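Local coordinates for Chains: A (Unidentified, PDB 6ZM9), which is a phage-encoded lyase that cleaves S-adenosyl methionine, probably giving the 5'-methylthioadenosine found bound to it, at residues A[11-17]-A[107-113]; A[29-33]-A[50-54]; A[58-62]-A[104-108]. All coordinates share one frame; numbering follows the deposited sequence. Where two conformers were deposited one is given.

Contact 1: A[11-17]-A[107-113]; sequences FSARIFV and VIVEIQE. With MTA (5'-deoxy-5'-methylthioadenosine), chain F.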
loop_
_atom_site.group_PDB
_atom_site.type_symbol
_atom_site.label_atom_id
_atom_site.label_comp_id
_atom_site.label_asym_id
_atom_site.label_seq_id
_atom_site.Cartn_x
_atom_site.Cartn_y
_atom_site.Cartn_z
ATOM N N PHE A 11 5.662 12.499 9.312
ATOM C CA PHE A 11 6.209 11.161 9.464
ATOM C C PHE A 11 5.175 10.075 9.224
ATOM O O PHE A 11 3.996 10.223 9.574
ATOM C CB PHE A 11 6.850 10.990 10.835
ATOM C CG PHE A 11 7.968 11.935 11.064
ATOM C CD1 PHE A 11 9.121 11.848 10.304
ATOM C CD2 PHE A 11 7.840 12.965 11.973
ATOM C CE1 PHE A 11 10.150 12.761 10.481
ATOM C CE2 PHE A 11 8.874 13.880 12.166
ATOM C CZ PHE A 11 10.022 13.781 11.411
ATOM N N SER A 12 5.635 8.985 8.627
ATOM C CA SER A 12 4.832 7.789 8.481
ATOM C C SER A 12 5.755 6.583 8.498
ATOM O O SER A 12 6.977 6.707 8.395
ATOM C CB SER A 12 4.019 7.827 7.193
ATOM O OG SER A 12 4.854 7.771 6.052
ATOM N N ALA A 13 5.156 5.401 8.636
ATOM C CA ALA A 13 5.926 4.176 8.662
ATOM C C ALA A 13 5.124 3.041 8.053
ATOM O O ALA A 13 3.894 3.074 7.998
ATOM C CB ALA A 13 6.286 3.769 10.094
ATOM N N ARG A 14 5.854 2.030 7.592
ATOM C CA ARG A 14 5.293 0.757 7.161
ATOM C C ARG A 14 6.064 -0.351 7.871
ATOM O O ARG A 14 7.295 -0.312 7.940
ATOM C CB ARG A 14 5.450 0.551 5.647
ATOM C CG ARG A 14 4.754 1.568 4.786
ATOM C CD ARG A 14 4.502 1.012 3.379
ATOM N NE ARG A 14 5.729 0.829 2.605
ATOM C CZ ARG A 14 5.789 0.225 1.421
ATOM N NH1 ARG A 14 4.694 -0.278 0.862
ATOM N NH2 ARG A 14 6.952 0.117 0.796
ATOM N N ILE A 15 5.341 -1.335 8.400
ATOM C CA ILE A 15 5.944 -2.483 9.062
ATOM C C ILE A 15 5.390 -3.748 8.418
ATOM O O ILE A 15 4.177 -3.874 8.248
ATOM C CB ILE A 15 5.637 -2.485 10.571
ATOM C CG1 ILE A 15 6.063 -1.168 11.222
ATOM C CG2 ILE A 15 6.302 -3.675 11.261
ATOM C CD1 ILE A 15 5.682 -1.069 12.686
ATOM N N PHE A 16 6.275 -4.680 8.063
ATOM C CA PHE A 16 5.880 -5.944 7.460
ATOM C C PHE A 16 6.129 -7.073 8.446
ATOM O O PHE A 16 7.277 -7.284 8.869
ATOM C CB PHE A 16 6.668 -6.174 6.184
ATOM C CG PHE A 16 6.398 -5.161 5.111
ATOM C CD1 PHE A 16 7.084 -3.960 5.059
ATOM C CD2 PHE A 16 5.441 -5.417 4.153
ATOM C CE1 PHE A 16 6.831 -3.034 4.044
ATOM C CE2 PHE A 16 5.189 -4.505 3.117
ATOM C CZ PHE A 16 5.880 -3.322 3.058
ATOM N N VAL A 17 5.058 -7.805 8.786
ATOM C CA VAL A 17 5.092 -8.883 9.777
ATOM C C VAL A 17 4.482 -10.133 9.152
ATOM O O VAL A 17 3.307 -10.113 8.764
ATOM C CB VAL A 17 4.286 -8.541 11.048
ATOM C CG1 VAL A 17 4.515 -9.616 12.115
ATOM C CG2 VAL A 17 4.622 -7.167 11.601
ATOM N N VAL A 107 11.474 -8.763 10.777
ATOM C CA VAL A 107 10.399 -7.799 10.552
ATOM C C VAL A 107 11.027 -6.616 9.826
ATOM O O VAL A 107 12.105 -6.149 10.214
ATOM C CB VAL A 107 9.753 -7.360 11.880
ATOM C CG1 VAL A 107 8.902 -6.115 11.731
ATOM C CG2 VAL A 107 8.896 -8.490 12.443
ATOM N N ILE A 108 10.379 -6.122 8.774
ATOM C CA ILE A 108 10.891 -4.972 8.028
ATOM C C ILE A 108 10.148 -3.716 8.460
ATOM O O ILE A 108 8.912 -3.710 8.527
ATOM C CB ILE A 108 10.767 -5.176 6.505
ATOM C CG1 ILE A 108 11.641 -6.342 6.059
ATOM C CG2 ILE A 108 11.121 -3.881 5.776
ATOM C CD1 ILE A 108 11.365 -6.789 4.629
ATOM N N VAL A 109 10.899 -2.645 8.718
ATOM C CA VAL A 109 10.358 -1.348 9.105
ATOM C C VAL A 109 10.886 -0.303 8.129
ATOM O O VAL A 109 12.096 -0.227 7.881
ATOM C CB VAL A 109 10.767 -0.978 10.542
ATOM C CG1 VAL A 109 10.314 0.434 10.874
ATOM C CG2 VAL A 109 10.199 -1.960 11.527
ATOM N N GLU A 110 9.991 0.511 7.590
ATOM C CA GLU A 110 10.356 1.632 6.734
ATOM C C GLU A 110 9.823 2.901 7.383
ATOM O O GLU A 110 8.641 2.966 7.730
ATOM C CB GLU A 110 9.742 1.444 5.343
ATOM C CG GLU A 110 10.185 2.461 4.315
ATOM C CD GLU A 110 9.549 2.236 2.950
ATOM O OE1 GLU A 110 10.112 1.469 2.134
ATOM O OE2 GLU A 110 8.476 2.830 2.697
ATOM N N ILE A 111 10.684 3.911 7.530
ATOM C CA ILE A 111 10.309 5.215 8.080
ATOM C C ILE A 111 10.377 6.235 6.952
ATOM O O ILE A 111 11.395 6.317 6.255
ATOM C CB ILE A 111 11.291 5.670 9.176
ATOM C CG1 ILE A 111 11.400 4.641 10.294
ATOM C CG2 ILE A 111 10.894 7.047 9.691
ATOM C CD1 ILE A 111 10.155 4.412 10.967
ATOM N N GLN A 112 9.326 7.036 6.809
ATOM C CA GLN A 112 9.264 8.077 5.799
ATOM C C GLN A 112 9.037 9.441 6.434
ATOM O O GLN A 112 8.454 9.563 7.516
ATOM C CB GLN A 112 8.130 7.796 4.802
ATOM C CG GLN A 112 8.334 6.506 4.025
ATOM C CD GLN A 112 7.204 6.224 3.080
ATOM O OE1 GLN A 112 6.532 7.143 2.605
ATOM N NE2 GLN A 112 6.978 4.946 2.795
ATOM N N GLU A 113 9.521 10.470 5.743
ATOM C CA GLU A 113 9.287 11.868 6.096
ATOM C C GLU A 113 8.811 12.540 4.810
ATOM O O GLU A 113 9.563 12.621 3.833
ATOM C CB GLU A 113 10.554 12.533 6.631
ATOM C CG GLU A 113 10.343 13.984 7.045
ATOM C CD GLU A 113 11.540 14.596 7.758
ATOM O OE1 GLU A 113 12.579 13.915 7.890
ATOM O OE2 GLU A 113 11.432 15.766 8.186
HETATM C CS MTA F . 10.302 -9.951 6.557
HETATM S "S5'" MTA F . 9.357 -11.401 6.216
HETATM C "C5'" MTA F . 7.687 -10.802 6.527
HETATM C "C4'" MTA F . 6.956 -10.243 5.323
HETATM O "O4'" MTA F . 7.704 -9.138 4.790
HETATM C "C2'" MTA F . 6.502 -10.189 3.003
HETATM O "O2'" MTA F . 5.135 -9.811 3.050
HETATM C "C3'" MTA F . 6.752 -11.186 4.138
HETATM O "O3'" MTA F . 5.683 -12.098 4.323
HETATM C "C1'" MTA F . 7.408 -9.015 3.406
HETATM N N9 MTA F . 8.657 -8.971 2.661
HETATM C C8 MTA F . 9.827 -9.642 2.909
HETATM N N7 MTA F . 10.818 -9.315 2.114
HETATM C C5 MTA F . 10.259 -8.361 1.272
HETATM C C6 MTA F . 10.801 -7.557 0.251
HETATM N N6 MTA F . 12.089 -7.579 -0.122
HETATM N N1 MTA F . 9.973 -6.669 -0.353
HETATM C C2 MTA F . 8.699 -6.597 0.050
HETATM N N3 MTA F . 8.086 -7.283 1.011
HETATM C C4 MTA F . 8.924 -8.156 1.593
#
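R14 and E110 leave the same face of the sheet as an antiparallel hydrogen-bonded pair, and the torsions then bring guanidinium and carboxylate together: CG of R14 stands anti to its carbonyl carbon (chi1 -61°), whereas CG of E110 lies anti to its N (chi1 -173°) on a fully extended chain. The two side chains run side by side, guanidinium and carboxylate planes 41° apart. NE of R14 meets OE2 of E110 from the guanidinium edge at 3.4 Å, a salt bridge with only a weak hydrogen bond. OE2 is gripped more closely by Q112, two residues on along its own strand, whose NE2 approaches nearly along the C-O bond at 2.6 Å. One face of the R14 guanidinium is covered by F16, whose CZ sits over its centre, so the phenyl edge abuts the flat cation. R14 NH1 also makes a weak hydrogen bond to Q73. Backbone bonds of the antiparallel ladder carry the rest, among them E110 N to R14 O (2.8 Å) and F16 N to I108 O (2.8 Å). These two strands lie inside the antiparallel sheet, with strand 66-77 beyond one and strand 116-124 beyond the other. On the face opposite R14, helix 84-101 covers I15 and V109; here I15 CG2 touches V107 CG1 at 3.6 Å and A13 CB meets I111 CD1. Farther along, the F11 ring lies alongside E113, its CE1 3.6 Å from E113 CD. At the other end F16 and I108 flank the ligand: F16 CB is 3.4 Å from O4' of the bound methylthioadenosine, and I108 CD1 lies 3.6 Å from its N7. S50 of the second subunit packs on F16.

Contact 2: A[29-33]-A[50-54]; sequences IEDVV and SFVAQ. With MTA (5'-deoxy-5'-methylthioadenosine), chain B.
F51 reaches from its strand into the flank of helix 29-43, and V33 receives it. Its CB sits 4.0 Å from I29 CD1 and equally far from V33 CG2. At CG the ring slides under V33, whose CG2 is 3.7 Å away. That methyl stands over one face of the ring, offset toward the rim and 19° from the ring normal, a CH-pi contact with CG2 3.9 Å from the F51 centroid. CD2 brushes V32 CG1, while CE2 and, at the tip, CZ lie with the same face under the helix backbone, V33 CA being 3.9 Å from CE2. I29 packs nearer the strand: with CG1 anti to the backbone N (chi1 180°), its extended chain lays CD1 on the strand's peptides, 3.6 Å from A53 N and 3.7 Å from F51 O. Next to F51, S50 OG takes a hydrogen bond from O2' of a methylthioadenosine and gives one to its N3. The helix lies on one face of the sheet, running nearly antiparallel to strand 49-59; the adjacent strand 66-77 offers I74 to both V32 and F51, while F51 pairs by its backbone with a strand of the third subunit, carrying the sheet across the interface.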
loop_
_atom_site.group_PDB
_atom_site.type_symbol
_atom_site.label_atom_id
_atom_site.label_comp_id
_atom_site.label_asym_id
_atom_site.label_seq_id
_atom_site.Cartn_x
_atom_site.Cartn_y
_atom_site.Cartn_z
ATOM N N ILE A 29 -4.167 -11.832 10.846
ATOM C CA ILE A 29 -4.088 -10.375 10.849
ATOM C C ILE A 29 -4.697 -9.799 12.120
ATOM O O ILE A 29 -4.168 -8.834 12.682
ATOM C CB ILE A 29 -4.686 -9.765 9.563
ATOM C CG1 ILE A 29 -4.571 -8.239 9.607
ATOM C CG2 ILE A 29 -6.137 -10.183 9.315
ATOM C CD1 ILE A 29 -4.758 -7.569 8.249
ATOM N N GLU A 30 -5.814 -10.360 12.597
ATOM C CA GLU A 30 -6.417 -9.777 13.797
ATOM C C GLU A 30 -5.502 -9.895 15.007
ATOM O O GLU A 30 -5.516 -9.017 15.884
ATOM C CB GLU A 30 -7.794 -10.361 14.097
ATOM C CG GLU A 30 -8.664 -9.360 14.897
ATOM C CD GLU A 30 -9.111 -8.096 14.123
ATOM O OE1 GLU A 30 -8.879 -7.974 12.892
ATOM O OE2 GLU A 30 -9.716 -7.201 14.760
ATOM N N ASP A 31 -4.696 -10.963 15.074
ATOM C CA ASP A 31 -3.716 -11.066 16.149
ATOM C C ASP A 31 -2.756 -9.873 16.110
ATOM O O ASP A 31 -2.413 -9.301 17.150
ATOM C CB ASP A 31 -2.868 -12.343 16.017
ATOM C CG ASP A 31 -3.658 -13.635 16.101
ATOM O OD1 ASP A 31 -4.770 -13.672 16.669
ATOM O OD2 ASP A 31 -3.083 -14.653 15.624
ATOM N N VAL A 32 -2.278 -9.515 14.907
ATOM C CA VAL A 32 -1.366 -8.386 14.763
ATOM C C VAL A 32 -2.055 -7.075 15.121
ATOM O O VAL A 32 -1.452 -6.214 15.770
ATOM C CB VAL A 32 -0.759 -8.372 13.347
ATOM C CG1 VAL A 32 0.083 -7.141 13.138
ATOM C CG2 VAL A 32 0.063 -9.632 13.119
ATOM N N VAL A 33 -3.318 -6.902 14.707
ATOM C CA VAL A 33 -4.093 -5.713 15.077
ATOM C C VAL A 33 -4.128 -5.559 16.590
ATOM O O VAL A 33 -3.799 -4.504 17.143
ATOM C CB VAL A 33 -5.514 -5.783 14.491
ATOM C CG1 VAL A 33 -6.371 -4.621 14.993
ATOM C CG2 VAL A 33 -5.484 -5.767 12.954
ATOM N N SER A 50 -3.517 1.460 9.918
ATOM C CA SER A 50 -4.150 0.585 8.944
ATOM C C SER A 50 -3.351 -0.710 8.858
ATOM O O SER A 50 -2.121 -0.694 8.973
ATOM C CB SER A 50 -4.190 1.225 7.560
ATOM O OG SER A 50 -5.064 2.354 7.570
ATOM N N PHE A 51 -4.049 -1.817 8.618
ATOM C CA PHE A 51 -3.450 -3.146 8.565
ATOM C C PHE A 51 -3.932 -3.831 7.290
ATOM O O PHE A 51 -5.132 -4.025 7.101
ATOM C CB PHE A 51 -3.861 -3.963 9.783
ATOM C CG PHE A 51 -3.468 -3.342 11.116
ATOM C CD1 PHE A 51 -4.213 -2.312 11.653
ATOM C CD2 PHE A 51 -2.354 -3.785 11.803
ATOM C CE1 PHE A 51 -3.864 -1.750 12.861
ATOM C CE2 PHE A 51 -1.998 -3.223 13.013
ATOM C CZ PHE A 51 -2.762 -2.213 13.548
ATOM N N VAL A 52 -2.993 -4.199 6.420
ATOM C CA VAL A 52 -3.300 -4.774 5.115
ATOM C C VAL A 52 -2.879 -6.241 5.112
ATOM O O VAL A 52 -1.706 -6.565 5.335
ATOM C CB VAL A 52 -2.553 -4.016 4.004
ATOM C CG1 VAL A 52 -2.838 -4.624 2.633
ATOM C CG2 VAL A 52 -2.917 -2.538 4.024
ATOM N N ALA A 53 -3.829 -7.121 4.821
ATOM C CA ALA A 53 -3.498 -8.524 4.641
ATOM C C ALA A 53 -2.811 -8.738 3.300
ATOM O O ALA A 53 -3.191 -8.139 2.291
ATOM C CB ALA A 53 -4.772 -9.362 4.689
ATOM N N GLN A 54 -1.808 -9.608 3.300
ATOM C CA GLN A 54 -0.977 -9.829 2.135
ATOM C C GLN A 54 -0.628 -11.300 2.035
ATOM O O GLN A 54 -0.738 -12.057 3.005
ATOM C CB GLN A 54 0.388 -9.136 2.239
ATOM C CG GLN A 54 0.330 -7.730 2.692
ATOM C CD GLN A 54 1.673 -7.046 2.627
ATOM O OE1 GLN A 54 1.804 -5.981 2.036
ATOM N NE2 GLN A 54 2.667 -7.630 3.282
HETATM C CS MTA B . -9.839 8.050 9.303
HETATM S "S5'" MTA B . -10.609 6.620 9.991
HETATM C "C5'" MTA B . -10.704 5.553 8.542
HETATM C "C4'" MTA B . -9.529 4.618 8.338
HETATM O "O4'" MTA B . -8.327 5.396 8.207
HETATM C "C2'" MTA B . -7.770 3.272 9.166
HETATM O "O2'" MTA B . -7.758 2.273 8.159
HETATM C "C3'" MTA B . -9.231 3.624 9.460
HETATM O "O3'" MTA B . -10.088 2.496 9.452
HETATM C "C1'" MTA B . -7.225 4.601 8.624
HETATM N N9 MTA B . -6.453 5.350 9.604
HETATM C C8 MTA B . -6.902 6.210 10.574
HETATM N N7 MTA B . -5.950 6.815 11.244
HETATM C C5 MTA B . -4.784 6.313 10.678
HETATM C C6 MTA B . -3.422 6.608 10.884
HETATM N N6 MTA B . -2.973 7.524 11.754
HETATM N N1 MTA B . -2.517 5.958 10.111
HETATM C C2 MTA B . -2.958 5.084 9.198
HETATM N N3 MTA B . -4.208 4.744 8.901
HETATM C C4 MTA B . -5.086 5.398 9.680
#

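Contact 3: A[58-62]-A[104-108]; sequences YTEQR and QESVI. With PRO (proline), chain E; MTA (5'-deoxy-5'-methylthioadenosine), chain F.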
loop_
_atom_site.group_PDB
_atom_site.type_symbol
_atom_site.label_atom_id
_atom_site.label_comp_id
_atom_site.label_asym_id
_atom_site.label_seq_id
_atom_site.Cartn_x
_atom_site.Cartn_y
_atom_site.Cartn_z
ATOM N N TYR A 58 9.418 -14.874 1.403
ATOM C CA TYR A 58 10.619 -14.582 2.164
ATOM C C TYR A 58 11.601 -15.738 2.077
ATOM O O TYR A 58 11.218 -16.899 2.210
ATOM C CB TYR A 58 10.248 -14.367 3.617
ATOM C CG TYR A 58 11.394 -14.188 4.586
ATOM C CD1 TYR A 58 12.051 -12.971 4.684
ATOM C CD2 TYR A 58 11.808 -15.220 5.399
ATOM C CE1 TYR A 58 13.091 -12.778 5.595
ATOM C CE2 TYR A 58 12.836 -15.037 6.321
ATOM C CZ TYR A 58 13.485 -13.815 6.398
ATOM O OH TYR A 58 14.512 -13.610 7.304
ATOM N N THR A 59 12.879 -15.411 1.897
ATOM C CA THR A 59 13.937 -16.408 1.902
ATOM C C THR A 59 14.546 -16.460 3.295
ATOM O O THR A 59 15.117 -15.467 3.762
ATOM C CB THR A 59 15.012 -16.072 0.873
ATOM O OG1 THR A 59 14.425 -16.020 -0.427
ATOM C CG2 THR A 59 16.104 -17.147 0.888
ATOM N N GLU A 60 14.428 -17.607 3.959
ATOM C CA GLU A 60 15.011 -17.761 5.284
ATOM C C GLU A 60 16.525 -17.627 5.205
ATOM O O GLU A 60 17.174 -18.253 4.365
ATOM C CB GLU A 60 14.668 -19.125 5.875
ATOM C CG GLU A 60 13.202 -19.329 6.132
ATOM C CD GLU A 60 12.924 -20.618 6.860
ATOM O OE1 GLU A 60 13.885 -21.356 7.168
ATOM O OE2 GLU A 60 11.741 -20.886 7.135
ATOM N N GLN A 61 17.085 -16.841 6.120
ATOM C CA GLN A 61 18.480 -16.445 5.995
ATOM C C GLN A 61 19.439 -17.589 6.292
ATOM O O GLN A 61 20.499 -17.683 5.662
ATOM C CB GLN A 61 18.751 -15.251 6.905
ATOM C CG GLN A 61 17.880 -14.051 6.580
ATOM C CD GLN A 61 17.900 -13.007 7.675
ATOM O OE1 GLN A 61 18.225 -13.306 8.828
ATOM N NE2 GLN A 61 17.548 -11.771 7.324
ATOM N N ARG A 62 19.099 -18.471 7.226
ATOM C CA ARG A 62 20.028 -19.541 7.568
ATOM C C ARG A 62 19.978 -20.666 6.540
ATOM O O ARG A 62 21.003 -21.025 5.948
ATOM C CB ARG A 62 19.724 -20.057 8.976
ATOM C CG ARG A 62 19.939 -19.013 10.080
ATOM C CD ARG A 62 18.726 -18.890 11.016
ATOM N NE ARG A 62 18.339 -17.494 11.233
ATOM C CZ ARG A 62 18.692 -16.763 12.288
ATOM N NH1 ARG A 62 19.445 -17.285 13.249
ATOM N NH2 ARG A 62 18.289 -15.502 12.378
ATOM N N GLN A 104 9.149 -14.268 14.943
ATOM C CA GLN A 104 9.602 -14.076 13.572
ATOM C C GLN A 104 11.117 -13.983 13.446
ATOM O O GLN A 104 11.808 -13.448 14.312
ATOM C CB GLN A 104 8.992 -12.792 12.997
ATOM C CG GLN A 104 7.487 -12.851 12.903
ATOM C CD GLN A 104 7.053 -13.876 11.897
ATOM O OE1 GLN A 104 7.306 -13.728 10.703
ATOM N NE2 GLN A 104 6.411 -14.932 12.366
ATOM N N GLU A 105 11.620 -14.455 12.304
ATOM C CA GLU A 105 13.036 -14.307 11.997
ATOM C C GLU A 105 13.378 -12.859 11.679
ATOM O O GLU A 105 14.445 -12.366 12.069
ATOM C CB GLU A 105 13.463 -15.191 10.827
ATOM C CG GLU A 105 14.975 -15.167 10.657
ATOM C CD GLU A 105 15.477 -15.979 9.489
ATOM O OE1 GLU A 105 15.060 -15.734 8.340
ATOM O OE2 GLU A 105 16.323 -16.854 9.732
ATOM N N SER A 106 12.499 -12.169 10.954
ATOM C CA SER A 106 12.751 -10.816 10.471
ATOM C C SER A 106 11.442 -10.044 10.400
ATOM O O SER A 106 10.437 -10.600 9.945
ATOM C CB SER A 106 13.300 -10.919 9.041
ATOM O OG SER A 106 13.653 -9.663 8.491
ATOM N N VAL A 107 11.474 -8.763 10.777
ATOM C CA VAL A 107 10.399 -7.799 10.552
ATOM C C VAL A 107 11.027 -6.616 9.826
ATOM O O VAL A 107 12.105 -6.149 10.214
ATOM C CB VAL A 107 9.753 -7.360 11.880
ATOM C CG1 VAL A 107 8.902 -6.115 11.731
ATOM C CG2 VAL A 107 8.896 -8.490 12.443
ATOM N N ILE A 108 10.379 -6.122 8.774
ATOM C CA ILE A 108 10.891 -4.972 8.028
ATOM C C ILE A 108 10.148 -3.716 8.460
ATOM O O ILE A 108 8.912 -3.710 8.527
ATOM C CB ILE A 108 10.767 -5.176 6.505
ATOM C CG1 ILE A 108 11.641 -6.342 6.059
ATOM C CG2 ILE A 108 11.121 -3.881 5.776
ATOM C CD1 ILE A 108 11.365 -6.789 4.629
HETATM N N PRO E . 7.596 -15.494 8.694
HETATM C CA PRO E . 8.422 -16.701 8.740
HETATM C C PRO E . 9.303 -16.786 9.974
HETATM O O PRO E . 9.643 -17.888 10.428
HETATM C CB PRO E . 9.308 -16.543 7.507
HETATM C CG PRO E . 9.300 -15.021 7.255
HETATM C CD PRO E . 8.369 -14.355 8.180
HETATM O OXT PRO E . 9.710 -15.759 10.513
HETATM C CS MTA F . 10.302 -9.951 6.557
HETATM S "S5'" MTA F . 9.357 -11.401 6.216
HETATM C "C5'" MTA F . 7.687 -10.802 6.527
HETATM C "C4'" MTA F . 6.956 -10.243 5.323
HETATM O "O4'" MTA F . 7.704 -9.138 4.790
HETATM C "C2'" MTA F . 6.502 -10.189 3.003
HETATM O "O2'" MTA F . 5.135 -9.811 3.050
HETATM C "C3'" MTA F . 6.752 -11.186 4.138
HETATM O "O3'" MTA F . 5.683 -12.098 4.323
HETATM C "C1'" MTA F . 7.408 -9.015 3.406
HETATM N N9 MTA F . 8.657 -8.971 2.661
HETATM C C8 MTA F . 9.827 -9.642 2.909
HETATM N N7 MTA F . 10.818 -9.315 2.114
HETATM C C5 MTA F . 10.259 -8.361 1.272
HETATM C C6 MTA F . 10.801 -7.557 0.251
HETATM N N6 MTA F . 12.089 -7.579 -0.122
HETATM N N1 MTA F . 9.973 -6.669 -0.353
HETATM C C2 MTA F . 8.699 -6.597 0.050
HETATM N N3 MTA F . 8.086 -7.283 1.011
HETATM C C4 MTA F . 8.924 -8.156 1.593
#
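E105 lies between Y58 and R62, OE1 turned to Y58 and the Q61 N-H, OE2 to R62. OE1 lies in the plane of the Y58 ring, at its edge, and accepts a hydrogen bond from Y58 OH; the modelled 2.4 Å is so short that the exact value is doubtful. Q61 N also gives OE1 a nearly straight bond, at 3.2 Å on the syn side. R62 NE binds OE2 from the anti side at 2.6 Å, a salt bridge. The E105 chain reaches this far because CG is anti to its backbone N (chi1 -172°) and the rest is extended. These bonds tie the end of strand 49-59 and the turn after it to the loop leading into strand 106-113, one wall of the pocket that holds two small molecules, probably the active site. E105 N binds OXT of the free proline at 2.9 Å, and Q104 OE1 lies 2.7 Å from the proline N. Both ligands lie on one side of the Y58 ring: proline near CD2, and S5' of the methylthioadenosine 3.5 Å from CD1. S106 CB touches Y58 OH. Farther out, R62 is held by E129 through NH1 and by A125 O through NH2, and W127 packs against both R62 and E105. N20 and F102 carbonyls hold Q104 NE2, and D48 of the second subunit packs on Y58.

From the N terminus, strand 11-21 is the first partner to be laid down, and contact 1 closes on it when strand 106-113 returns after 89 residues. Contact 2 is nested wholly within that loop: helix 29-43 turns back onto strand 49-59 after 16 residues. The same strand then runs on into contact 3, which opens after contact 2 has closed and ends on 104-108, sharing V107 and I108 with contact 1. Contacts 2 and 3 are therefore in series. Contact 1 joins central strands, contact 2 lays a helix on the sheet, and contact 3 ties strand ends at the ligands; F16 touches Q54 between contacts 1 and 2.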